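Local structure of streptomycin 3''-adenylyltransferase (Enterococcus faecalis, 6SXJ) at residues I18-L23 and I64-I69; D59-E63 and I121-E125; I85-I91 and K103-G109. The protein adenylylates spectinomycin at its 9-hydroxyl with ATP, releasing diphosphate, and so gives the bacterium resistance to this antibiotic but not to streptomycin. All blocks are in the same frame, centred on the assembly; numbering follows the deposited sequence.

Interaction 1: I18-L23 and I64-I69; sequences ILRKHL and ILIQKI
I18 and H22, one turn apart on helix 8-23, face I64, L65 and K68 of helix 59-69, and no hydrogen bond crosses between them. The CG2 branch of I18 lies 3.9 Å from CD2 of L65. The other branch runs on to K68: CG1 of I18 is 4.0 Å from CB of K68, and CD1 of I18 ends 3.6 Å from the carbonyl O of K68. A chi1 of -73° sets CG2 of I18 anti to the backbone N, turned to L65, while CG1 leads toward K68; CB of K68 touches both branches. One turn on from L19, CD2 of L23 meets CD1 of L65 at 4.3 Å, a looser touch.

The two segments run nearly antiparallel, at 149° with their axes 10.7 Å apart, and pack side by side on one face of the mixed sheet of the nucleotidyltransferase domain. L19, L65 and I69 turn to that sheet, reaching L87, I89 and I85 of strand 85-91, while I66 and L65 also touch F106. The outer side of the interface, by contrast, carries H22 and K68.

The aromatic contact is a CH-pi interaction. CG2 of I64 sits over one face of the H22 imidazole, 3.5 Å from its centroid and 26° off the ring normal, displaced toward the ND1-CE1 side. CG of K21 lies above the opposite face, also offset toward the rim, so the ring is flanked by aliphatic carbon on both faces. K68 comes to the ring obliquely, its CG 3.9 Å from NE2 of H22. The K68 chain is bent, and its ammonium NZ stays 4.2 Å from NE2 of H22; the nearby positive charge would probably disfavour protonation of the imidazole.

Interaction 2: D59-E63 and I121-E125; sequences DQSKE and IPQKE
E63 and I121 bring the backbones closest, CA to CA 6.9 Å, where the first turn of helix 59-69 meets the extended, irregular chain that leads into the edge strand 125-126. The contact thus ties a helix packed on the sheet of the nucleotidyltransferase domain to the connection running along that sheet's margin. I121 provides the apolar part. With CG1 anti to the backbone N, its CD1 reaches the helix, 3.6 Å from CB of K62, while CG1 of I121 lies 3.5 Å from OD1 of D59.

K62 stretches out beyond CG, and its NZ donates to the carbonyl O of P122 at 2.9 Å, tilted 20° from the carbonyl plane. NZ of K62 also has a long, weak ion pair with OE2 of E105 on strand 103-108; the K62 chain and P122 both rest on F106. The neighbouring K124 has its main partner in E94, a salt bridge from NZ, and a long, weak pair with OE1 of E105.

Toward solvent the D59 carboxylate and Q123 amide are nearly coplanar, 9° apart. NE2 of Q123 gives a short but bent bond to OD1 of D59, 2.6 Å with an N-H...O angle of 133°, meeting that oxygen on its syn side but tilted out of the carboxylate plane.

Interaction 3: I85-I91 and K103-G109; sequences IELTIII and KQEFIYG
I89 fits against the flank of F106: its CD1 lies 3.4 Å from CD2 of the ring, coming in obliquely, while CG1 of I89 borders CB and CD2 of F106. Further along the same face of the sheet, CD2 of L87 lies at the edge of the F106 ring, near its plane, 4.3 Å from CE2. With CG anti to the backbone N (chi1 173°), the F106 ring lies along strand 85-91 and presents CD2 to I89 and CE2 to L87. The Y108 ring continues the row, its CD2 edge set in plane against the carbonyl O of I85 at 3.5 Å. Helix 59-69 covers this row, with I69 on Y108.

The backbones form an antiparallel hairpin in the central sheet of the nucleotidyltransferase domain, with L87-Y108 and I89-F106 as hydrogen-bonded pairs and T88-I107 as the non-hydrogen-bonded pair between them. A classic beta bulge interrupts the ladder, because E105 and F106 both face I89: the amide N of I89 donates to O of F106, whereas N of E105 donates to O of I89 at 3.0 Å. At the bulge the E105 side chain lies beside I91, whose CD1 is 3.7 Å from OE1 of E105; OE2 of E105 is held by the amide of L57.

On the opposite face, CD1 of I107 fits between OG1 of T88 and the carbonyl O of L87, 3.4 Å from each. Past it, a water molecule bridges OG1 of T88 and OE1 of Q104, 2.6 Å from each; it donates to Q104, whose OE1 also accepts from N127.

Overall arrangement
From the N terminus, helix 8-23 enters interaction 1, and the chain passes through strands 27-33 and 47-53 before helix 59-69 returns to close that loop. The first turn of the same helix opens interaction 2 before its later turns complete interaction 1, so these two contacts cross. Interaction 2 closes only at 121-125, and the hairpin of interaction 3 is nested within its span; interactions 1 and 3 follow in series. Together they join the helix pair, the sheet and its edge connection: L19 packs on T30 of strand 27-33, I66 on P122, and E125 continues the sheet beside Q104.

Interaction 1: I18-L23 and I64-I69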
# COMPACT_ATOMS: atom_id res chain seq x y z
N ILE A 18 3.08 -20.11 4.91
CA ILE A 18 4.45 -19.68 4.65
C ILE A 18 5.01 -18.97 5.87
O ILE A 18 6.05 -19.35 6.42
CB ILE A 18 4.51 -18.77 3.41
CG1 ILE A 18 4.32 -19.60 2.14
CG2 ILE A 18 5.86 -18.03 3.36
CD1 ILE A 18 3.75 -18.79 0.99
N LEU A 19 4.30 -17.94 6.34
CA LEU A 19 4.83 -17.14 7.43
C LEU A 19 5.03 -17.98 8.68
O LEU A 19 6.00 -17.79 9.42
CB LEU A 19 3.89 -15.97 7.72
CG LEU A 19 3.80 -14.91 6.62
CD1 LEU A 19 2.45 -14.21 6.69
CD2 LEU A 19 4.95 -13.92 6.74
N ARG A 20 4.12 -18.93 8.91
CA ARG A 20 4.20 -19.77 10.10
C ARG A 20 5.32 -20.78 9.98
O ARG A 20 6.13 -20.95 10.91
CB ARG A 20 2.86 -20.46 10.31
CG ARG A 20 1.90 -19.66 11.14
CD ARG A 20 1.81 -20.26 12.52
NE ARG A 20 0.61 -21.07 12.65
CZ ARG A 20 0.47 -22.06 13.52
NH1 ARG A 20 1.45 -22.37 14.35
NH2 ARG A 20 -0.67 -22.73 13.57
N LYS A 21 5.39 -21.48 8.85
CA LYS A 21 6.41 -22.52 8.70
C LYS A 21 7.81 -21.94 8.82
O LYS A 21 8.70 -22.56 9.42
CB LYS A 21 6.23 -23.22 7.35
CG LYS A 21 7.30 -24.27 7.07
CD LYS A 21 7.06 -24.97 5.74
CE LYS A 21 7.87 -26.26 5.62
NZ LYS A 21 9.22 -26.15 6.26
N HIS A 22 8.04 -20.75 8.27
CA HIS A 22 9.39 -20.22 8.12
C HIS A 22 9.77 -19.20 9.18
O HIS A 22 10.94 -19.15 9.60
CB HIS A 22 9.55 -19.58 6.74
CG HIS A 22 9.45 -20.56 5.61
ND1 HIS A 22 10.50 -21.35 5.21
CD2 HIS A 22 8.41 -20.89 4.81
CE1 HIS A 22 10.12 -22.11 4.21
NE2 HIS A 22 8.86 -21.85 3.94
N LEU A 23 8.84 -18.38 9.64
CA LEU A 23 9.15 -17.46 10.73
C LEU A 23 9.04 -18.13 12.09
O LEU A 23 9.55 -17.58 13.08
CB LEU A 23 8.23 -16.24 10.67
CG LEU A 23 8.30 -15.45 9.37
CD1 LEU A 23 7.40 -14.23 9.47
CD2 LEU A 23 9.73 -15.04 9.03
N ILE A 64 13.77 -16.69 1.43
CA ILE A 64 12.76 -17.74 1.46
C ILE A 64 11.38 -17.13 1.23
O ILE A 64 10.62 -17.58 0.37
CB ILE A 64 12.81 -18.50 2.79
CG1 ILE A 64 14.20 -19.07 3.06
CG2 ILE A 64 11.77 -19.61 2.78
CD1 ILE A 64 14.35 -19.65 4.45
N LEU A 65 11.04 -16.10 2.01
CA LEU A 65 9.75 -15.45 1.87
C LEU A 65 9.53 -15.00 0.43
O LEU A 65 8.46 -15.24 -0.16
CB LEU A 65 9.65 -14.25 2.81
CG LEU A 65 9.63 -14.55 4.31
CD1 LEU A 65 9.38 -13.28 5.09
CD2 LEU A 65 8.57 -15.61 4.64
N ILE A 66 10.53 -14.35 -0.16
CA ILE A 66 10.38 -13.93 -1.55
C ILE A 66 10.17 -15.15 -2.44
O ILE A 66 9.34 -15.13 -3.36
CB ILE A 66 11.61 -13.12 -2.01
CG1 ILE A 66 11.73 -11.81 -1.23
CG2 ILE A 66 11.49 -12.86 -3.50
CD1 ILE A 66 13.11 -11.16 -1.36
N GLN A 67 10.94 -16.20 -2.21
CA GLN A 67 10.85 -17.38 -3.05
C GLN A 67 9.48 -18.03 -2.92
O GLN A 67 8.87 -18.40 -3.93
CB GLN A 67 11.94 -18.39 -2.67
CG GLN A 67 13.21 -18.31 -3.49
CD GLN A 67 14.20 -19.40 -3.11
OE1 GLN A 67 13.81 -20.50 -2.72
NE2 GLN A 67 15.49 -19.10 -3.22
N LYS A 68 8.99 -18.16 -1.69
CA LYS A 68 7.73 -18.87 -1.46
C LYS A 68 6.52 -18.00 -1.78
O LYS A 68 5.47 -18.53 -2.15
CB LYS A 68 7.67 -19.36 -0.02
CG LYS A 68 8.61 -20.54 0.29
CD LYS A 68 8.56 -21.59 -0.83
CE LYS A 68 9.59 -22.68 -0.63
NZ LYS A 68 9.07 -23.77 0.22
N ILE A 69 6.63 -16.68 -1.65
CA ILE A 69 5.47 -15.85 -1.96
C ILE A 69 5.32 -15.66 -3.47
O ILE A 69 4.19 -15.55 -3.97
CB ILE A 69 5.54 -14.50 -1.24
CG1 ILE A 69 5.45 -14.71 0.27
CG2 ILE A 69 4.42 -13.60 -1.73
CD1 ILE A 69 5.45 -13.42 1.07

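Interaction 2: D59-E63 and I121-E125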
# COMPACT_ATOMS: atom_id res chain seq x y z
N ASP A 59 19.01 -12.66 6.29
CA ASP A 59 18.86 -12.50 4.85
C ASP A 59 18.45 -13.80 4.18
O ASP A 59 17.97 -13.77 3.04
CB ASP A 59 20.16 -11.97 4.24
CG ASP A 59 20.29 -10.48 4.39
OD1 ASP A 59 20.42 -9.80 3.35
OD2 ASP A 59 20.22 -9.98 5.53
N GLN A 60 18.63 -14.93 4.85
CA GLN A 60 18.07 -16.18 4.35
C GLN A 60 16.55 -16.15 4.42
O GLN A 60 15.87 -16.42 3.42
CB GLN A 60 18.61 -17.37 5.15
CG GLN A 60 20.02 -17.79 4.77
CD GLN A 60 20.46 -19.04 5.52
OE1 GLN A 60 19.80 -19.48 6.46
NE2 GLN A 60 21.58 -19.61 5.10
N SER A 61 15.99 -15.83 5.59
CA SER A 61 14.55 -15.86 5.78
C SER A 61 13.84 -14.95 4.78
O SER A 61 12.76 -15.29 4.28
CB SER A 61 14.19 -15.46 7.21
OG SER A 61 14.71 -16.39 8.14
N LYS A 62 14.43 -13.80 4.47
CA LYS A 62 13.82 -12.89 3.51
C LYS A 62 13.82 -13.50 2.11
O LYS A 62 12.83 -13.39 1.38
CB LYS A 62 14.54 -11.55 3.51
CG LYS A 62 14.56 -10.85 4.86
CD LYS A 62 15.49 -9.64 4.85
CE LYS A 62 15.49 -8.92 6.19
NZ LYS A 62 16.15 -7.58 6.10
N GLU A 63 14.92 -14.14 1.72
CA GLU A 63 14.96 -14.80 0.42
C GLU A 63 13.92 -15.92 0.35
O GLU A 63 13.25 -16.09 -0.68
CB GLU A 63 16.36 -15.35 0.16
CG GLU A 63 16.60 -15.85 -1.26
CD GLU A 63 18.01 -16.37 -1.46
OE1 GLU A 63 18.96 -15.71 -0.98
OE2 GLU A 63 18.17 -17.43 -2.10
N ILE A 121 17.50 -7.79 -2.08
CA ILE A 121 17.09 -8.40 -0.83
C ILE A 121 16.66 -7.26 0.10
O ILE A 121 17.52 -6.47 0.53
CB ILE A 121 18.22 -9.24 -0.24
CG1 ILE A 121 17.80 -9.84 1.10
CG2 ILE A 121 19.51 -8.41 -0.15
CD1 ILE A 121 17.03 -11.13 0.96
N PRO A 122 15.38 -7.11 0.42
CA PRO A 122 14.97 -5.98 1.27
C PRO A 122 15.76 -5.93 2.57
O PRO A 122 15.87 -6.92 3.29
CB PRO A 122 13.47 -6.24 1.51
CG PRO A 122 13.04 -6.99 0.28
CD PRO A 122 14.21 -7.88 -0.07
N GLN A 123 16.35 -4.77 2.84
CA GLN A 123 17.08 -4.51 4.07
C GLN A 123 16.26 -3.56 4.92
O GLN A 123 15.35 -2.88 4.43
CB GLN A 123 18.46 -3.91 3.77
CG GLN A 123 19.43 -4.92 3.17
CD GLN A 123 19.51 -6.21 3.97
OE1 GLN A 123 19.50 -6.19 5.20
NE2 GLN A 123 19.56 -7.34 3.27
N LYS A 124 16.58 -3.52 6.21
CA LYS A 124 15.91 -2.58 7.10
C LYS A 124 15.98 -1.18 6.50
O LYS A 124 17.05 -0.71 6.12
CB LYS A 124 16.56 -2.59 8.49
CG LYS A 124 16.00 -1.54 9.45
CD LYS A 124 14.58 -1.88 9.91
CE LYS A 124 14.51 -3.19 10.69
NZ LYS A 124 15.75 -3.48 11.48
N GLU A 125 14.83 -0.52 6.41
CA GLU A 125 14.78 0.81 5.83
C GLU A 125 13.72 1.62 6.55
O GLU A 125 12.88 1.09 7.29
CB GLU A 125 14.50 0.76 4.33
CG GLU A 125 13.46 -0.27 3.93
CD GLU A 125 12.99 -0.12 2.49
OE1 GLU A 125 12.72 1.03 2.07
OE2 GLU A 125 12.88 -1.16 1.79

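Interaction 3: I85-I91 and K103-G109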
# COMPACT_ATOMS: atom_id res chain seq x y z
N ILE A 85 -0.27 -9.81 -4.12
CA ILE A 85 0.06 -9.88 -2.70
C ILE A 85 1.07 -8.77 -2.38
O ILE A 85 2.11 -8.66 -3.03
CB ILE A 85 0.62 -11.25 -2.32
CG1 ILE A 85 -0.47 -12.33 -2.45
CG2 ILE A 85 1.16 -11.24 -0.90
CD1 ILE A 85 0.07 -13.70 -2.31
N GLU A 86 0.75 -7.97 -1.36
CA GLU A 86 1.67 -7.01 -0.78
C GLU A 86 1.80 -7.37 0.69
O GLU A 86 0.79 -7.53 1.38
CB GLU A 86 1.13 -5.59 -0.96
CG GLU A 86 2.17 -4.52 -1.13
CD GLU A 86 1.53 -3.22 -1.57
OE1 GLU A 86 1.05 -3.15 -2.72
OE2 GLU A 86 1.46 -2.29 -0.74
N LEU A 87 3.03 -7.53 1.16
CA LEU A 87 3.27 -7.96 2.53
C LEU A 87 4.41 -7.17 3.13
O LEU A 87 5.52 -7.17 2.59
CB LEU A 87 3.60 -9.46 2.59
CG LEU A 87 3.73 -10.06 3.99
CD1 LEU A 87 3.05 -11.44 4.03
CD2 LEU A 87 5.17 -10.19 4.38
N THR A 88 4.16 -6.55 4.29
CA THR A 88 5.13 -5.78 5.04
C THR A 88 5.37 -6.43 6.40
O THR A 88 4.42 -6.90 7.04
CB THR A 88 4.66 -4.34 5.26
OG1 THR A 88 4.45 -3.71 3.99
CG2 THR A 88 5.69 -3.56 6.06
N ILE A 89 6.62 -6.43 6.84
CA ILE A 89 7.01 -6.98 8.13
C ILE A 89 7.59 -5.85 8.97
O ILE A 89 8.49 -5.13 8.51
CB ILE A 89 8.03 -8.12 7.97
CG1 ILE A 89 7.48 -9.20 7.04
CG2 ILE A 89 8.39 -8.70 9.33
CD1 ILE A 89 8.39 -10.40 6.87
N ILE A 90 7.08 -5.70 10.18
CA ILE A 90 7.65 -4.78 11.16
C ILE A 90 8.04 -5.56 12.40
O ILE A 90 7.46 -6.61 12.72
CB ILE A 90 6.67 -3.65 11.53
CG1 ILE A 90 5.30 -4.23 11.93
CG2 ILE A 90 6.52 -2.67 10.37
CD1 ILE A 90 4.37 -3.22 12.54
N ILE A 91 9.06 -5.05 13.10
CA ILE A 91 9.48 -5.54 14.40
C ILE A 91 8.74 -4.73 15.45
O ILE A 91 8.74 -3.50 15.40
CB ILE A 91 11.00 -5.41 14.58
CG1 ILE A 91 11.72 -6.08 13.42
CG2 ILE A 91 11.43 -6.03 15.91
CD1 ILE A 91 13.19 -6.35 13.68
N LYS A 103 10.54 2.27 11.05
CA LYS A 103 11.41 1.23 10.53
C LYS A 103 10.60 0.07 9.95
O LYS A 103 9.60 -0.36 10.53
CB LYS A 103 12.34 0.72 11.63
CG LYS A 103 13.45 1.71 12.05
CD LYS A 103 14.02 1.33 13.42
CE LYS A 103 14.50 2.55 14.21
NZ LYS A 103 14.15 2.46 15.66
N GLN A 104 11.06 -0.42 8.81
CA GLN A 104 10.42 -1.48 8.04
C GLN A 104 11.44 -2.58 7.81
O GLN A 104 12.50 -2.33 7.24
CB GLN A 104 9.90 -0.92 6.71
CG GLN A 104 9.42 -1.98 5.72
CD GLN A 104 8.91 -1.38 4.42
OE1 GLN A 104 7.88 -0.71 4.40
NE2 GLN A 104 9.64 -1.61 3.33
N GLU A 105 11.11 -3.80 8.23
CA GLU A 105 12.06 -4.91 8.21
C GLU A 105 12.11 -5.63 6.87
O GLU A 105 13.15 -6.22 6.54
CB GLU A 105 11.70 -5.92 9.31
CG GLU A 105 12.47 -7.24 9.22
CD GLU A 105 13.92 -7.09 9.64
OE1 GLU A 105 14.28 -6.00 10.11
OE2 GLU A 105 14.70 -8.05 9.51
N PHE A 106 11.02 -5.64 6.12
CA PHE A 106 10.94 -6.45 4.92
C PHE A 106 9.68 -6.05 4.18
O PHE A 106 8.67 -5.68 4.79
CB PHE A 106 10.91 -7.95 5.25
CG PHE A 106 10.65 -8.83 4.07
CD1 PHE A 106 11.69 -9.23 3.25
CD2 PHE A 106 9.37 -9.28 3.78
CE1 PHE A 106 11.47 -10.05 2.16
CE2 PHE A 106 9.13 -10.10 2.69
CZ PHE A 106 10.19 -10.49 1.88
N ILE A 107 9.74 -6.13 2.85
CA ILE A 107 8.59 -5.86 2.01
C ILE A 107 8.60 -6.85 0.86
O ILE A 107 9.59 -6.94 0.13
CB ILE A 107 8.59 -4.42 1.48
CG1 ILE A 107 7.49 -4.23 0.42
CG2 ILE A 107 9.96 -4.06 0.90
CD1 ILE A 107 6.06 -4.20 1.00
N TYR A 108 7.49 -7.59 0.70
CA TYR A 108 7.18 -8.26 -0.55
C TYR A 108 6.24 -7.36 -1.34
O TYR A 108 5.22 -6.92 -0.80
CB TYR A 108 6.53 -9.64 -0.37
CG TYR A 108 6.38 -10.30 -1.73
CD1 TYR A 108 7.35 -11.16 -2.22
CD2 TYR A 108 5.30 -10.00 -2.56
CE1 TYR A 108 7.24 -11.73 -3.48
CE2 TYR A 108 5.18 -10.56 -3.80
CZ TYR A 108 6.15 -11.42 -4.27
OH TYR A 108 6.03 -11.97 -5.52
N GLY A 109 6.58 -7.12 -2.60
CA GLY A 109 5.78 -6.29 -3.48
C GLY A 109 6.16 -6.55 -4.93
O GLY A 109 7.35 -6.70 -5.23
O HOH W 1 5.63 -1.44 3.37